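PDB 5U96: putative integrase, which probably binds DNA and exchanges strands in site-specific recombination as a serine integrase, this chain being its coiled-coil domain, a part involved in directionality. Local coordinates for residues A[21-24]-A[25-28]; A[36-39]-A[40-44]. All coordinates share one frame; numbering follows the deposited sequence.

Contact 1: residues A[21-24]-A[25-28]; sequences YING and SYEV
With CG swung anti to the backbone N (chi1 165°), N23 sets its OD1 beside the backbone N of S25. There OD1 of N23 accepts a hydrogen bond from N of S25 at 3.0 Å, fairly straight (157° at the hydrogen), the donor tilted 15° from the carbonyl plane. The same OD1 lies 3.3 Å from CB of S25, so one oxygen touches both the backbone and the side chain two residues on. Between them G24 leaves the helix with positive phi, a backbone at which any CB would press against the preceding carbonyl O; this turns the chain away from the axis of helix 7-23. Across the loop, the Y21 ring reaches V28, its CE1 4.4 Å from CB of V28, while its OH is hydrogen-bonded to OD1 of D32 in the next helix. The Y26 ring, whose CE2 lies 4.2 Å from OD1 of N23, packs on L31 of the second subunit, and N23 packs on D32 of that subunit. E27, whose OE2 makes a weak hydrogen bond to OG of S29, takes the N-cap position of the second helix. The N23-S25 bond is an Asx turn, which with positive-phi G24 closes helix 7-23 at the tip of an antiparallel helical hairpin.

Contact 2: residues A[36-39]-A[40-44]; sequences NDID and AQINY
N36 to D39 accept, through their carbonyl oxygens, the N-H groups of A40 to N43, in successive i to i+4 bonds along helix 28-50. The N-H of Q41 goes to O of D37 at 3.1 Å, with 152° at the hydrogen. That of I42 goes to O of I38 at 3.2 Å and 154°; in both, the donor stands well off the carbonyl plane. The two outer bonds are weak. N of A40 lies 3.4 Å from O of N36, and N of N43 makes a bent approach to O of D39 at 3.1 Å. The N-H of N43 is shared, for it also bonds weakly to O of A40 at 2.9 Å. O of A40 accepts N of Y44 as well, at 3.1 Å. Side chains crowd the carbonyls too: CB of A40 abuts O of N36, and CG1 of I42 comes within 3.3 Å of O of I38. That last approach follows from CG1 of I42 lying beside its own backbone N (chi1 -64°), which also brings its CD1 to 4.4 Å from CG2 of I38. I38 and I42 are buried, touching L17 and L7 of helix 7-23 respectively, and I38 also packs on I22 of the second subunit. OD1 of D39 is paired elsewhere, in a salt bridge with NZ of K14. The carbonyls of 36-39 thus find their donors within the helix, whereas apolar packing and the D39-K14 ion pair bind it to helix 7-23.

Overall arrangement
From the N terminus, helix 7-23 runs to residues 21-24, where contact 1 turns the chain through the loop at 24-27 into helix 28-50. Contact 2 lies further along that second helix, at 36-44, and closes no loop: it is continuous helix. The two contacts are in series, neither nested nor crossed, with centres 21 Å apart and nearest atoms about 7 Å apart without touching. Contact 1 links the helices at the tip of the hairpin, while contact 2, whose centre lies about 6 Å from the centre of the chain, joins them midway. Both also reach the second subunit, through N23 and Y26 at the tip and I38 on the second helix.

Contact 1: residues A[21-24]-A[25-28]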
loop_
_atom_site.group_PDB
_atom_site.type_symbol
_atom_site.label_atom_id
_atom_site.label_comp_id
_atom_site.label_asym_id
_atom_site.label_seq_id
_atom_site.Cartn_x
_atom_site.Cartn_y
_atom_site.Cartn_z
ATOM N N TYR A 21 7.180 4.971 5.912
ATOM C CA TYR A 21 7.216 6.342 6.409
ATOM C C TYR A 21 8.618 6.694 6.900
ATOM O O TYR A 21 9.134 7.772 6.607
ATOM C CB TYR A 21 6.208 6.551 7.544
ATOM C CG TYR A 21 4.750 6.506 7.136
ATOM C CD1 TYR A 21 4.099 7.637 6.663
ATOM C CD2 TYR A 21 4.018 5.336 7.253
ATOM C CE1 TYR A 21 2.762 7.594 6.304
ATOM C CE2 TYR A 21 2.686 5.282 6.899
ATOM C CZ TYR A 21 2.062 6.413 6.426
ATOM O OH TYR A 21 0.732 6.355 6.074
ATOM N N ILE A 22 9.233 5.777 7.645
ATOM C CA ILE A 22 10.540 6.033 8.242
ATOM C C ILE A 22 11.638 5.897 7.191
ATOM O O ILE A 22 12.705 6.499 7.311
ATOM C CB ILE A 22 10.819 5.083 9.431
ATOM C CG1 ILE A 22 11.135 3.662 8.958
ATOM C CG2 ILE A 22 9.630 5.060 10.370
ATOM C CD1 ILE A 22 12.600 3.305 9.057
ATOM N N ASN A 23 11.365 5.100 6.162
ATOM C CA ASN A 23 12.211 5.063 4.978
ATOM C C ASN A 23 12.261 6.452 4.353
ATOM O O ASN A 23 13.285 6.865 3.806
ATOM C CB ASN A 23 11.687 4.029 3.979
ATOM C CG ASN A 23 12.281 4.194 2.593
ATOM O OD1 ASN A 23 11.925 5.114 1.857
ATOM N ND2 ASN A 23 13.176 3.287 2.222
ATOM N N GLY A 24 11.139 7.161 4.437
ATOM C CA GLY A 24 11.088 8.573 4.105
ATOM C C GLY A 24 10.589 8.864 2.704
ATOM O O GLY A 24 10.009 9.921 2.460
ATOM N N SER A 25 10.808 7.936 1.779
ATOM C CA SER A 25 10.358 8.122 0.403
ATOM C C SER A 25 8.847 7.914 0.306
ATOM O O SER A 25 8.160 7.865 1.325
ATOM C CB SER A 25 11.109 7.174 -0.537
ATOM O OG SER A 25 12.406 7.674 -0.817
ATOM N N TYR A 26 8.342 7.817 -0.922
ATOM C CA TYR A 26 6.913 7.655 -1.195
ATOM C C TYR A 26 6.110 8.891 -0.799
ATOM O O TYR A 26 6.606 9.772 -0.096
ATOM C CB TYR A 26 6.344 6.431 -0.467
ATOM C CG TYR A 26 7.030 5.129 -0.802
ATOM C CD1 TYR A 26 6.605 4.359 -1.872
ATOM C CD2 TYR A 26 8.094 4.663 -0.042
ATOM C CE1 TYR A 26 7.223 3.167 -2.182
ATOM C CE2 TYR A 26 8.719 3.470 -0.346
ATOM C CZ TYR A 26 8.277 2.726 -1.418
ATOM O OH TYR A 26 8.892 1.535 -1.729
ATOM N N GLU A 27 4.865 8.942 -1.263
ATOM C CA GLU A 27 3.946 10.007 -0.885
ATOM C C GLU A 27 3.090 9.540 0.284
ATOM O O GLU A 27 2.576 8.421 0.284
ATOM C CB GLU A 27 3.065 10.417 -2.065
ATOM C CG GLU A 27 2.206 11.642 -1.791
ATOM C CD GLU A 27 1.284 11.983 -2.943
ATOM O OE1 GLU A 27 1.313 11.266 -3.965
ATOM O OE2 GLU A 27 0.527 12.970 -2.825
ATOM N N VAL A 28 2.937 10.404 1.279
ATOM C CA VAL A 28 2.280 10.033 2.524
ATOM C C VAL A 28 0.785 9.800 2.321
ATOM O O VAL A 28 0.173 9.009 3.037
ATOM C CB VAL A 28 2.484 11.117 3.600
ATOM C CG1 VAL A 28 3.975 11.425 3.776
ATOM C CG2 VAL A 28 1.704 12.373 3.239
#

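Contact 2: residues A[36-39]-A[40-44]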
loop_
_atom_site.group_PDB
_atom_site.type_symbol
_atom_site.label_atom_id
_atom_site.label_comp_id
_atom_site.label_asym_id
_atom_site.label_seq_id
_atom_site.Cartn_x
_atom_site.Cartn_y
_atom_site.Cartn_z
ATOM N N ASN A 36 -5.891 3.809 6.648
ATOM C CA ASN A 36 -7.287 4.007 7.006
ATOM C C ASN A 36 -8.035 2.680 7.011
ATOM O O ASN A 36 -8.926 2.459 7.831
ATOM C CB ASN A 36 -7.949 4.988 6.038
ATOM C CG ASN A 36 -9.429 5.171 6.306
ATOM O OD1 ASN A 36 -9.820 5.857 7.251
ATOM N ND2 ASN A 36 -10.261 4.571 5.463
ATOM N N ASP A 37 -7.660 1.800 6.089
ATOM C CA ASP A 37 -8.244 0.466 6.016
ATOM C C ASP A 37 -7.635 -0.450 7.071
ATOM O O ASP A 37 -8.335 -1.254 7.685
ATOM C CB ASP A 37 -8.039 -0.133 4.623
ATOM C CG ASP A 37 -8.685 0.696 3.531
ATOM O OD1 ASP A 37 -9.757 1.285 3.783
ATOM O OD2 ASP A 37 -8.121 0.758 2.419
ATOM N N ILE A 38 -6.327 -0.325 7.278
ATOM C CA ILE A 38 -5.624 -1.161 8.243
ATOM C C ILE A 38 -6.034 -0.820 9.676
ATOM O O ILE A 38 -6.287 -1.716 10.478
ATOM C CB ILE A 38 -4.092 -1.024 8.095
ATOM C CG1 ILE A 38 -3.619 -1.784 6.850
ATOM C CG2 ILE A 38 -3.386 -1.550 9.338
ATOM C CD1 ILE A 38 -2.144 -1.622 6.543
ATOM N N ASP A 39 -6.094 0.470 9.998
ATOM C CA ASP A 39 -6.526 0.904 11.326
ATOM C C ASP A 39 -7.958 0.461 11.609
ATOM O O ASP A 39 -8.276 0.030 12.717
ATOM C CB ASP A 39 -6.421 2.426 11.464
ATOM C CG ASP A 39 -4.987 2.909 11.570
ATOM O OD1 ASP A 39 -4.099 2.092 11.888
ATOM O OD2 ASP A 39 -4.749 4.114 11.346
ATOM N N ALA A 40 -8.817 0.573 10.601
ATOM C CA ALA A 40 -10.224 0.213 10.742
ATOM C C ALA A 40 -10.397 -1.274 11.034
ATOM O O ALA A 40 -11.221 -1.656 11.863
ATOM C CB ALA A 40 -10.988 0.590 9.487
ATOM N N GLN A 41 -9.624 -2.109 10.348
ATOM C CA GLN A 41 -9.721 -3.553 10.530
ATOM C C GLN A 41 -9.293 -3.950 11.939
ATOM O O GLN A 41 -9.813 -4.909 12.507
ATOM C CB GLN A 41 -8.871 -4.286 9.490
ATOM C CG GLN A 41 -9.001 -5.801 9.539
ATOM C CD GLN A 41 -10.444 -6.264 9.549
ATOM O OE1 GLN A 41 -10.968 -6.676 10.583
ATOM N NE2 GLN A 41 -11.099 -6.192 8.398
ATOM N N ILE A 42 -8.343 -3.208 12.498
ATOM C CA ILE A 42 -7.941 -3.403 13.885
ATOM C C ILE A 42 -9.091 -3.037 14.815
ATOM O O ILE A 42 -9.255 -3.628 15.883
ATOM C CB ILE A 42 -6.704 -2.553 14.248
ATOM C CG1 ILE A 42 -5.490 -3.003 13.430
ATOM C CG2 ILE A 42 -6.410 -2.651 15.742
ATOM C CD1 ILE A 42 -4.287 -2.088 13.560
ATOM N N ASN A 43 -9.886 -2.058 14.398
ATOM C CA ASN A 43 -10.983 -1.557 15.212
ATOM C C ASN A 43 -12.103 -2.581 15.368
ATOM O O ASN A 43 -12.643 -2.758 16.460
ATOM C CB ASN A 43 -11.542 -0.270 14.602
ATOM C CG ASN A 43 -12.360 0.539 15.589
ATOM O OD1 ASN A 43 -12.256 0.354 16.801
ATOM N ND2 ASN A 43 -13.177 1.449 15.072
ATOM N N TYR A 44 -12.451 -3.251 14.274
ATOM C CA TYR A 44 -13.519 -4.246 14.295
ATOM C C TYR A 44 -13.115 -5.462 15.124
ATOM O O TYR A 44 -13.927 -6.007 15.872
ATOM C CB TYR A 44 -13.890 -4.680 12.874
ATOM C CG TYR A 44 -15.112 -5.575 12.823
ATOM C CD1 TYR A 44 -16.382 -5.058 13.047
ATOM C CD2 TYR A 44 -14.998 -6.933 12.557
ATOM C CE1 TYR A 44 -17.504 -5.868 13.008
ATOM C CE2 TYR A 44 -16.115 -7.750 12.513
ATOM C CZ TYR A 44 -17.365 -7.213 12.742
ATOM O OH TYR A 44 -18.479 -8.023 12.703
#